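Long-range contacts in probable thiosulfate sulfurtransferase (Thermus thermophilus, PDB 2EG4), which probably transfers sulfur from thiosulfate to an acceptor such as cyanide, as rhodanese-family enzymes do, and binds a zinc ion: residues V10-R15 with L66-L71; M1-D6 with Q90-G95; G184-V189 with R210-L215. One frame throughout, in Å; residues are numbered along the deposited sequence.

Interaction 1: V10-R15 with L66-L71; sequences VDTRPR and LYDEGL. With SO4 (sulfate ion), chain F.
Tyr-67 N donates to Val-10 O at 2.9 Å, and Thr-12 N answers with a bond to Tyr-67 O at 3.0 Å. On one face of the strand pair Val-10 and Leu-66 run side by side, CB to CG 4.0 Å; Leu-66 CD2 goes on to touch Thr-12 CG2 just past the strand. On the opposite face the Tyr-67 ring lies over the backbone of Asp-11 in a CH-pi contact, CA 4.0 Å from the ring centroid. CG of Tyr-67 sits between its backbone N and carbonyl carbon (chi1 69°), which starts the ring back across Asp-11.

The polar contacts centre on the Asp-11 carboxylate. Its OD2 takes a weak bond from Tyr-67 OH at 2.6 Å, a hydroxyl also bonded to Leu-23 N, while Arg-13 grips both oxygens side-on through NE and NH2, in the guanidinium plane. OD1 further accepts Arg-13 N, closing an Asx turn. An alanine at Asp-11 would probably leave the Arg-13 guanidinium, then held through Gly-21 O, freer to swing and the turn unlatched. Thr-12 OG1 donates to Asp-68 OD2 at 2.8 Å from above the carboxylate plane; Arg-74 and Thr-72 share that oxygen. Arg-15, opening the next helix, binds a sulfate, probably from the crystallisation liquor, through NE and NH2. Strands 8-11 and 64-67 are neighbours in the parallel sheet (order 27-28, 8-11, 64-67, 89-92) of an alpha/beta rhodanese-like domain.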
loop_
_atom_site.group_PDB
_atom_site.type_symbol
_atom_site.label_atom_id
_atom_site.label_comp_id
_atom_site.label_asym_id
_atom_site.label_seq_id
_atom_site.Cartn_x
_atom_site.Cartn_y
_atom_site.Cartn_z
ATOM N N VAL A 10 -11.505 8.966 3.600
ATOM C CA VAL A 10 -10.111 9.417 3.631
ATOM C C VAL A 10 -9.706 9.765 2.198
ATOM O O VAL A 10 -9.786 8.939 1.307
ATOM C CB VAL A 10 -9.180 8.321 4.196
ATOM C CG1 VAL A 10 -7.699 8.748 4.077
ATOM C CG2 VAL A 10 -9.570 8.076 5.662
ATOM N N ASP A 11 -9.281 11.013 2.021
ATOM C CA ASP A 11 -8.882 11.603 0.739
ATOM C C ASP A 11 -7.351 11.539 0.671
ATOM O O ASP A 11 -6.680 12.204 1.466
ATOM C CB ASP A 11 -9.347 13.065 0.780
ATOM C CG ASP A 11 -9.218 13.787 -0.551
ATOM O OD1 ASP A 11 -8.285 13.489 -1.333
ATOM O OD2 ASP A 11 -10.067 14.688 -0.790
ATOM N N THR A 12 -6.794 10.773 -0.276
ATOM C CA THR A 12 -5.327 10.643 -0.350
ATOM C C THR A 12 -4.651 11.572 -1.357
ATOM O O THR A 12 -3.467 11.427 -1.655
ATOM C CB THR A 12 -4.936 9.170 -0.634
ATOM O OG1 THR A 12 -5.286 8.806 -1.973
ATOM C CG2 THR A 12 -5.721 8.252 0.284
ATOM N N ARG A 13 -5.397 12.539 -1.880
ATOM C CA ARG A 13 -4.838 13.482 -2.839
ATOM C C ARG A 13 -3.929 14.485 -2.142
ATOM O O ARG A 13 -3.941 14.608 -0.915
ATOM C CB ARG A 13 -5.975 14.251 -3.534
ATOM C CG ARG A 13 -6.914 13.341 -4.321
ATOM C CD ARG A 13 -8.061 14.179 -4.927
ATOM N NE ARG A 13 -8.875 14.775 -3.857
ATOM C CZ ARG A 13 -9.669 15.836 -4.019
ATOM N NH1 ARG A 13 -9.760 16.433 -5.208
ATOM N NH2 ARG A 13 -10.362 16.311 -2.993
ATOM N N PRO A 14 -3.114 15.211 -2.921
ATOM C CA PRO A 14 -2.231 16.214 -2.321
ATOM C C PRO A 14 -3.107 17.257 -1.600
ATOM O O PRO A 14 -4.268 17.512 -1.988
ATOM C CB PRO A 14 -1.503 16.795 -3.532
ATOM C CG PRO A 14 -1.418 15.624 -4.464
ATOM C CD PRO A 14 -2.810 15.012 -4.350
ATOM N N ARG A 15 -2.565 17.871 -0.556
ATOM C CA ARG A 15 -3.333 18.836 0.212
ATOM C C ARG A 15 -3.999 19.949 -0.602
ATOM O O ARG A 15 -5.130 20.316 -0.311
ATOM C CB ARG A 15 -2.466 19.433 1.341
ATOM C CG ARG A 15 -3.193 20.464 2.210
ATOM C CD ARG A 15 -2.555 20.573 3.603
ATOM N NE ARG A 15 -3.122 19.610 4.550
ATOM C CZ ARG A 15 -4.334 19.713 5.095
ATOM N NH1 ARG A 15 -5.116 20.743 4.795
ATOM N NH2 ARG A 15 -4.771 18.777 5.936
ATOM N N LEU A 66 -11.284 4.995 1.068
ATOM C CA LEU A 66 -10.234 5.923 0.650
ATOM C C LEU A 66 -10.430 6.284 -0.821
ATOM O O LEU A 66 -10.712 5.411 -1.646
ATOM C CB LEU A 66 -8.843 5.311 0.832
ATOM C CG LEU A 66 -8.443 4.924 2.268
ATOM C CD1 LEU A 66 -8.780 3.442 2.514
ATOM C CD2 LEU A 66 -6.939 5.165 2.468
ATOM N N TYR A 67 -10.266 7.557 -1.167
ATOM C CA TYR A 67 -10.448 7.932 -2.559
ATOM C C TYR A 67 -9.327 8.832 -3.085
ATOM O O TYR A 67 -8.676 9.549 -2.328
ATOM C CB TYR A 67 -11.825 8.611 -2.760
ATOM C CG TYR A 67 -11.973 9.980 -2.118
ATOM C CD1 TYR A 67 -11.592 11.146 -2.797
ATOM C CD2 TYR A 67 -12.506 10.112 -0.832
ATOM C CE1 TYR A 67 -11.737 12.412 -2.205
ATOM C CE2 TYR A 67 -12.668 11.375 -0.231
ATOM C CZ TYR A 67 -12.277 12.517 -0.924
ATOM O OH TYR A 67 -12.437 13.755 -0.338
ATOM N N ASP A 68 -9.105 8.767 -4.393
ATOM C CA ASP A 68 -8.080 9.551 -5.070
ATOM C C ASP A 68 -8.514 9.556 -6.541
ATOM O O ASP A 68 -9.493 8.895 -6.923
ATOM C CB ASP A 68 -6.702 8.889 -4.892
ATOM C CG ASP A 68 -5.542 9.851 -5.108
ATOM O OD1 ASP A 68 -5.685 10.848 -5.853
ATOM O OD2 ASP A 68 -4.464 9.579 -4.529
ATOM N N GLU A 69 -7.825 10.338 -7.349
ATOM C CA GLU A 69 -8.155 10.432 -8.761
ATOM C C GLU A 69 -7.412 9.302 -9.472
ATOM O O GLU A 69 -6.248 9.445 -9.871
ATOM C CB GLU A 69 -7.737 11.803 -9.280
ATOM C CG GLU A 69 -8.159 12.071 -10.738
ATOM C CD GLU A 69 -9.623 11.743 -10.949
ATOM O OE1 GLU A 69 -10.459 12.230 -10.158
ATOM O OE2 GLU A 69 -9.944 10.986 -11.897
ATOM N N GLY A 70 -8.103 8.181 -9.601
ATOM C CA GLY A 70 -7.507 7.011 -10.225
ATOM C C GLY A 70 -6.851 6.119 -9.188
ATOM O O GLY A 70 -6.755 6.467 -8.000
ATOM N N LEU A 71 -6.380 4.959 -9.640
ATOM C CA LEU A 71 -5.740 3.994 -8.749
ATOM C C LEU A 71 -4.272 4.360 -8.581
ATOM O O LEU A 71 -3.390 3.739 -9.172
ATOM C CB LEU A 71 -5.865 2.592 -9.347
ATOM C CG LEU A 71 -5.447 1.426 -8.447
ATOM C CD1 LEU A 71 -6.401 1.222 -7.284
ATOM C CD2 LEU A 71 -5.416 0.157 -9.327
HETATM S S SO4 F . -1.667 16.842 6.263
HETATM O O1 SO4 F . -1.298 17.657 5.059
HETATM O O2 SO4 F . -0.823 15.601 6.305
HETATM O O3 SO4 F . -1.430 17.651 7.503
HETATM O O4 SO4 F . -3.114 16.457 6.184
#

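Interaction 2: M1-D6 with Q90-G95; sequences MNLPED and QLWTEG
Met-1 and Leu-3 both settle on one face of the Trp-92 indole. Leu-3 crosses the ring at about a right angle and sets CD2 over the six-membered ring, 3.8 Å from its centroid and 16° off the normal, a CH-pi contact; CD1 reaches the same ring near CH2. Met-1 serves the pyrrole end: its methyl CE lies 3.4 Å from Trp-92 CG, and SD stands obliquely to the five-membered ring at 4.7 Å from the centroid, a Met-aromatic contact. The bend at chi3 (99°) turns CE out of the otherwise extended chain.

Next to the ring, Gln-90 reaches out tip to tip with Met-1 and Pro-4. Its NE2 donates to Asn-2 O at 3.0 Å, though the amide nitrogen is modelled too near the methionine methyl for its exact place to be trusted. OE1 rests against Pro-4 CD at 3.4 Å. At the N-H of the five-membered ring a water accepts from both Met-1 N, at 3.0 Å, and Trp-92 NE1, at 3.1 Å, tying the chain terminus to the indole nitrogen.

Further out, strand 64-67 positions these groups: Gln-90 and Trp-92 are bonded through their backbones to Leu-66, and Val-65 touches Leu-3, Pro-4 and Trp-92. Trp-96, just past Gly-95, meets the indole edge-to-face. With no strand pairing between the two segments, the N-terminal residues appear to be held largely by contact with an aromatic face, with one bridging water and an amide whose nitrogen is less surely placed, a mostly apolar attachment at the protein surface.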
loop_
_atom_site.group_PDB
_atom_site.type_symbol
_atom_site.label_atom_id
_atom_site.label_comp_id
_atom_site.label_asym_id
_atom_site.label_seq_id
_atom_site.Cartn_x
_atom_site.Cartn_y
_atom_site.Cartn_z
ATOM N N MET A 1 -19.595 2.849 -8.193
ATOM C CA MET A 1 -19.295 1.980 -7.021
ATOM C C MET A 1 -20.146 2.334 -5.807
ATOM O O MET A 1 -20.265 3.510 -5.439
ATOM C CB MET A 1 -17.819 2.100 -6.642
ATOM C CG MET A 1 -17.435 1.305 -5.401
ATOM S SD MET A 1 -15.727 1.605 -4.899
ATOM C CE MET A 1 -15.981 2.805 -3.602
ATOM N N ASN A 2 -20.720 1.308 -5.183
ATOM C CA ASN A 2 -21.545 1.481 -3.992
ATOM C C ASN A 2 -20.647 1.645 -2.790
ATOM O O ASN A 2 -19.536 1.123 -2.770
ATOM C CB ASN A 2 -22.443 0.267 -3.782
ATOM C CG ASN A 2 -23.559 0.186 -4.800
ATOM O OD1 ASN A 2 -23.859 -0.887 -5.324
ATOM N ND2 ASN A 2 -24.188 1.321 -5.079
ATOM N N LEU A 3 -21.143 2.353 -1.784
ATOM C CA LEU A 3 -20.388 2.621 -0.573
ATOM C C LEU A 3 -20.948 1.877 0.621
ATOM O O LEU A 3 -22.167 1.678 0.733
ATOM C CB LEU A 3 -20.436 4.110 -0.249
ATOM C CG LEU A 3 -19.933 5.091 -1.307
ATOM C CD1 LEU A 3 -20.314 6.522 -0.915
ATOM C CD2 LEU A 3 -18.413 4.947 -1.415
ATOM N N PRO A 4 -20.067 1.445 1.536
ATOM C CA PRO A 4 -20.555 0.739 2.722
ATOM C C PRO A 4 -21.196 1.762 3.671
ATOM O O PRO A 4 -20.956 2.959 3.562
ATOM C CB PRO A 4 -19.281 0.127 3.303
ATOM C CG PRO A 4 -18.218 1.147 2.929
ATOM C CD PRO A 4 -18.589 1.448 1.486
ATOM N N GLU A 5 -21.995 1.298 4.623
ATOM C CA GLU A 5 -22.656 2.216 5.548
ATOM C C GLU A 5 -21.778 2.864 6.608
ATOM O O GLU A 5 -20.863 2.235 7.149
ATOM C CB GLU A 5 -23.807 1.506 6.268
ATOM C CG GLU A 5 -24.799 0.894 5.331
ATOM C CD GLU A 5 -25.314 1.913 4.328
ATOM O OE1 GLU A 5 -25.917 2.911 4.771
ATOM O OE2 GLU A 5 -25.094 1.698 3.113
ATOM N N ASP A 6 -22.081 4.127 6.893
ATOM C CA ASP A 6 -21.407 4.917 7.929
ATOM C C ASP A 6 -19.901 4.892 7.818
ATOM O O ASP A 6 -19.192 4.746 8.822
ATOM C CB ASP A 6 -21.795 4.406 9.317
ATOM C CG ASP A 6 -23.292 4.262 9.487
ATOM O OD1 ASP A 6 -24.008 5.279 9.344
ATOM O OD2 ASP A 6 -23.747 3.127 9.761
ATOM N N GLN A 90 -11.871 0.219 1.698
ATOM C CA GLN A 90 -12.334 0.106 0.327
ATOM C C GLN A 90 -11.720 1.261 -0.454
ATOM O O GLN A 90 -11.594 2.356 0.080
ATOM C CB GLN A 90 -13.860 0.202 0.277
ATOM C CG GLN A 90 -14.456 0.036 -1.097
ATOM C CD GLN A 90 -15.972 -0.038 -1.035
ATOM O OE1 GLN A 90 -16.531 -0.672 -0.136
ATOM N NE2 GLN A 90 -16.643 0.602 -1.986
ATOM N N LEU A 91 -11.337 0.997 -1.699
ATOM C CA LEU A 91 -10.752 2.005 -2.580
ATOM C C LEU A 91 -11.865 2.565 -3.479
ATOM O O LEU A 91 -12.734 1.820 -3.934
ATOM C CB LEU A 91 -9.677 1.378 -3.471
ATOM C CG LEU A 91 -8.459 0.722 -2.815
ATOM C CD1 LEU A 91 -7.641 0.007 -3.884
ATOM C CD2 LEU A 91 -7.627 1.773 -2.114
ATOM N N TRP A 92 -11.796 3.861 -3.771
ATOM C CA TRP A 92 -12.786 4.518 -4.624
ATOM C C TRP A 92 -11.960 5.420 -5.542
ATOM O O TRP A 92 -11.457 6.452 -5.110
ATOM C CB TRP A 92 -13.719 5.323 -3.731
ATOM C CG TRP A 92 -14.911 5.896 -4.427
ATOM C CD1 TRP A 92 -15.341 5.609 -5.683
ATOM C CD2 TRP A 92 -15.853 6.816 -3.871
ATOM N NE1 TRP A 92 -16.511 6.296 -5.949
ATOM C CE2 TRP A 92 -16.845 7.042 -4.853
ATOM C CE3 TRP A 92 -15.959 7.468 -2.637
ATOM C CZ2 TRP A 92 -17.932 7.898 -4.640
ATOM C CZ3 TRP A 92 -17.047 8.322 -2.416
ATOM C CH2 TRP A 92 -18.017 8.528 -3.419
ATOM N N THR A 93 -11.832 5.026 -6.805
ATOM C CA THR A 93 -10.982 5.738 -7.758
ATOM C C THR A 93 -11.671 6.636 -8.772
ATOM O O THR A 93 -11.021 7.375 -9.489
ATOM C CB THR A 93 -10.103 4.747 -8.551
ATOM O OG1 THR A 93 -10.950 3.844 -9.281
ATOM C CG2 THR A 93 -9.195 3.941 -7.610
ATOM N N GLU A 94 -12.989 6.556 -8.836
ATOM C CA GLU A 94 -13.724 7.368 -9.801
ATOM C C GLU A 94 -15.174 7.420 -9.372
ATOM O O GLU A 94 -15.704 6.422 -8.888
ATOM C CB GLU A 94 -13.598 6.739 -11.197
ATOM C CG GLU A 94 -14.846 6.092 -11.767
ATOM C CD GLU A 94 -15.868 7.114 -12.240
ATOM O OE1 GLU A 94 -15.461 8.125 -12.856
ATOM O OE2 GLU A 94 -17.079 6.903 -12.009
ATOM N N GLY A 95 -15.812 8.577 -9.537
ATOM C CA GLY A 95 -17.219 8.690 -9.177
ATOM C C GLY A 95 -17.506 9.554 -7.965
ATOM O O GLY A 95 -18.657 9.924 -7.707
HETATM O O HOH W 1 -18.833 5.689 -7.929
#

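Interaction 3: G184-V189 with R210-L215; sequences GQEVGV and RARNYL
Glu-186 and Arg-210 cross obliquely on one face of a parallel strand pair, their carboxylate and guanidinium planes 44° apart. They do not form a direct salt bridge: OE2 stays 4.4 Å from NH1 and instead lies against the arginine's aliphatic part, 3.3 Å from Arg-210 CD. A water bridges the charges, donating to OE2 and weakly accepting from NH1. Arg-210 runs extended from CG to NE, which carries its guanidinium out over Gly-184, whose carbonyl O lies over one face of the group. The Glu-186 chain folds at chi2 (-72°), bringing CD within 3.9 Å of Arg-210 CB.

Arg-212 follows on the same face and also crosses Glu-186 obliquely, its guanidinium turned 72° from the carboxylate. A second water links the pair, giving a proton to OE1 and accepting one from Arg-212 NH1 at 2.6 Å. The far end of this arginine is anchored by Leu-122 O and Glu-127. Glu-186 thus meets both arginines through water, while Arg-212 has its direct salt bridge with Glu-127.

On the reverse face Val-189 CG2 approaches Arg-212 O to 3.5 Å, its side chain lying roughly at a right angle to that of Asn-213. Beneath the side chains five backbone bonds join the two segments, ending with the nearly straight Tyr-214 N to Val-189 O bond of 3.0 Å. Strands 186-190 and 210-213, linked through helix 195-206, form a beta-alpha-beta unit; that helix covers Val-189, Ala-211 and Asn-213, while Tyr-214 leans on helix 125-129 and reaches Glu-220 of helix 217-223.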
loop_
_atom_site.group_PDB
_atom_site.type_symbol
_atom_site.label_atom_id
_atom_site.label_comp_id
_atom_site.label_asym_id
_atom_site.label_seq_id
_atom_site.Cartn_x
_atom_site.Cartn_y
_atom_site.Cartn_z
ATOM N N GLY A 184 -6.083 -18.177 -5.037
ATOM C CA GLY A 184 -5.552 -18.926 -3.920
ATOM C C GLY A 184 -4.045 -19.023 -3.844
ATOM O O GLY A 184 -3.515 -19.411 -2.807
ATOM N N GLN A 185 -3.355 -18.677 -4.928
ATOM C CA GLN A 185 -1.899 -18.735 -4.973
ATOM C C GLN A 185 -1.217 -17.658 -4.138
ATOM O O GLN A 185 -1.620 -16.495 -4.172
ATOM C CB GLN A 185 -1.407 -18.610 -6.419
ATOM C CG GLN A 185 0.096 -18.758 -6.567
ATOM C CD GLN A 185 0.514 -19.059 -7.993
ATOM O OE1 GLN A 185 -0.326 -19.168 -8.886
ATOM N NE2 GLN A 185 1.822 -19.199 -8.215
ATOM N N GLU A 186 -0.183 -18.061 -3.404
ATOM C CA GLU A 186 0.593 -17.148 -2.566
ATOM C C GLU A 186 1.571 -16.384 -3.446
ATOM O O GLU A 186 2.421 -16.976 -4.111
ATOM C CB GLU A 186 1.391 -17.921 -1.517
ATOM C CG GLU A 186 0.559 -18.558 -0.430
ATOM C CD GLU A 186 -0.022 -17.539 0.536
ATOM O OE1 GLU A 186 0.650 -16.512 0.796
ATOM O OE2 GLU A 186 -1.139 -17.774 1.038
ATOM N N VAL A 187 1.465 -15.065 -3.433
ATOM C CA VAL A 187 2.347 -14.242 -4.247
ATOM C C VAL A 187 2.813 -13.078 -3.397
ATOM O O VAL A 187 2.013 -12.476 -2.693
ATOM C CB VAL A 187 1.598 -13.672 -5.460
ATOM C CG1 VAL A 187 2.572 -12.920 -6.374
ATOM C CG2 VAL A 187 0.905 -14.802 -6.213
ATOM N N GLY A 188 4.103 -12.796 -3.448
ATOM C CA GLY A 188 4.637 -11.675 -2.700
ATOM C C GLY A 188 4.918 -10.596 -3.727
ATOM O O GLY A 188 5.200 -10.892 -4.891
ATOM N N VAL A 189 4.782 -9.339 -3.323
ATOM C CA VAL A 189 5.058 -8.249 -4.235
ATOM C C VAL A 189 5.911 -7.213 -3.534
ATOM O O VAL A 189 5.765 -7.001 -2.333
ATOM C CB VAL A 189 3.758 -7.556 -4.734
ATOM C CG1 VAL A 189 3.032 -8.460 -5.738
ATOM C CG2 VAL A 189 2.843 -7.252 -3.583
ATOM N N ARG A 210 -3.627 -14.672 -3.208
ATOM C CA ARG A 210 -3.206 -14.336 -1.855
ATOM C C ARG A 210 -1.900 -13.543 -1.891
ATOM O O ARG A 210 -0.810 -14.044 -1.563
ATOM C CB ARG A 210 -3.061 -15.612 -1.025
ATOM C CG ARG A 210 -4.414 -16.295 -0.761
ATOM C CD ARG A 210 -4.259 -17.653 -0.086
ATOM N NE ARG A 210 -5.537 -18.357 -0.001
ATOM C CZ ARG A 210 -5.656 -19.678 0.121
ATOM N NH1 ARG A 210 -4.571 -20.443 0.172
ATOM N NH2 ARG A 210 -6.857 -20.238 0.173
ATOM N N ALA A 211 -2.017 -12.292 -2.304
ATOM C CA ALA A 211 -0.851 -11.419 -2.384
ATOM C C ALA A 211 -0.496 -10.817 -1.012
ATOM O O ALA A 211 -1.371 -10.484 -0.223
ATOM C CB ALA A 211 -1.113 -10.307 -3.390
ATOM N N ARG A 212 0.801 -10.700 -0.738
ATOM C CA ARG A 212 1.303 -10.138 0.522
ATOM C C ARG A 212 2.333 -9.109 0.095
ATOM O O ARG A 212 3.134 -9.364 -0.802
ATOM C CB ARG A 212 1.990 -11.205 1.367
ATOM C CG ARG A 212 1.088 -12.312 1.856
ATOM C CD ARG A 212 1.949 -13.381 2.510
ATOM N NE ARG A 212 2.651 -12.855 3.676
ATOM C CZ ARG A 212 3.562 -13.533 4.369
ATOM N NH1 ARG A 212 3.888 -14.769 4.012
ATOM N NH2 ARG A 212 4.141 -12.978 5.426
ATOM N N ASN A 213 2.331 -7.959 0.764
ATOM C CA ASN A 213 3.183 -6.827 0.405
ATOM C C ASN A 213 4.439 -6.691 1.253
ATOM O O ASN A 213 4.347 -6.580 2.467
ATOM C CB ASN A 213 2.322 -5.545 0.539
ATOM C CG ASN A 213 2.953 -4.293 -0.098
ATOM O OD1 ASN A 213 2.559 -3.146 0.221
ATOM N ND2 ASN A 213 3.868 -4.486 -1.000
ATOM N N TYR A 214 5.598 -6.687 0.599
ATOM C CA TYR A 214 6.880 -6.523 1.286
ATOM C C TYR A 214 7.039 -5.022 1.428
ATOM O O TYR A 214 7.668 -4.361 0.604
ATOM C CB TYR A 214 8.047 -7.095 0.463
ATOM C CG TYR A 214 9.409 -6.832 1.093
ATOM C CD1 TYR A 214 9.533 -6.585 2.460
ATOM C CD2 TYR A 214 10.560 -6.797 0.314
ATOM C CE1 TYR A 214 10.781 -6.290 3.028
ATOM C CE2 TYR A 214 11.796 -6.518 0.863
ATOM C CZ TYR A 214 11.899 -6.256 2.228
ATOM O OH TYR A 214 13.119 -5.937 2.762
ATOM N N LEU A 215 6.470 -4.500 2.513
ATOM C CA LEU A 215 6.481 -3.067 2.763
ATOM C C LEU A 215 7.879 -2.453 2.833
ATOM O O LEU A 215 8.098 -1.375 2.287
ATOM C CB LEU A 215 5.676 -2.785 4.030
ATOM C CG LEU A 215 5.429 -1.326 4.381
ATOM C CD1 LEU A 215 4.759 -0.586 3.211
ATOM C CD2 LEU A 215 4.573 -1.288 5.624
HETATM O O HOH W 2 2.007 -14.432 -0.366
HETATM O O HOH W 3 -1.996 -20.213 1.445
HETATM O O HOH W 4 2.579 -16.702 2.851
#

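In the fold
Interactions 1 and 2 belong to one rhodanese-like domain and share a sheet: strand 64-67 pairs with strand 8-11 in interaction 1 and with strand 89-92, outermost on that side within the chain, whose Gln-90 and Trp-92 carry interaction 2. The two touch, chiefly through backbone bonds of Leu-66, and 10-15/66-71 is nested within the loop closed by 1-6/90-95. Interaction 3 lies in the other rhodanese-like domain, its centre about 24 Å from each of theirs. Interaction 1 is buried, joined by backbone and hydroxyl bonds round a carboxylate paired within its own segment; interaction 2 is a surface contact built on an aromatic ring; interaction 3, partly buried, combines a regular strand ladder with water-mediated charges.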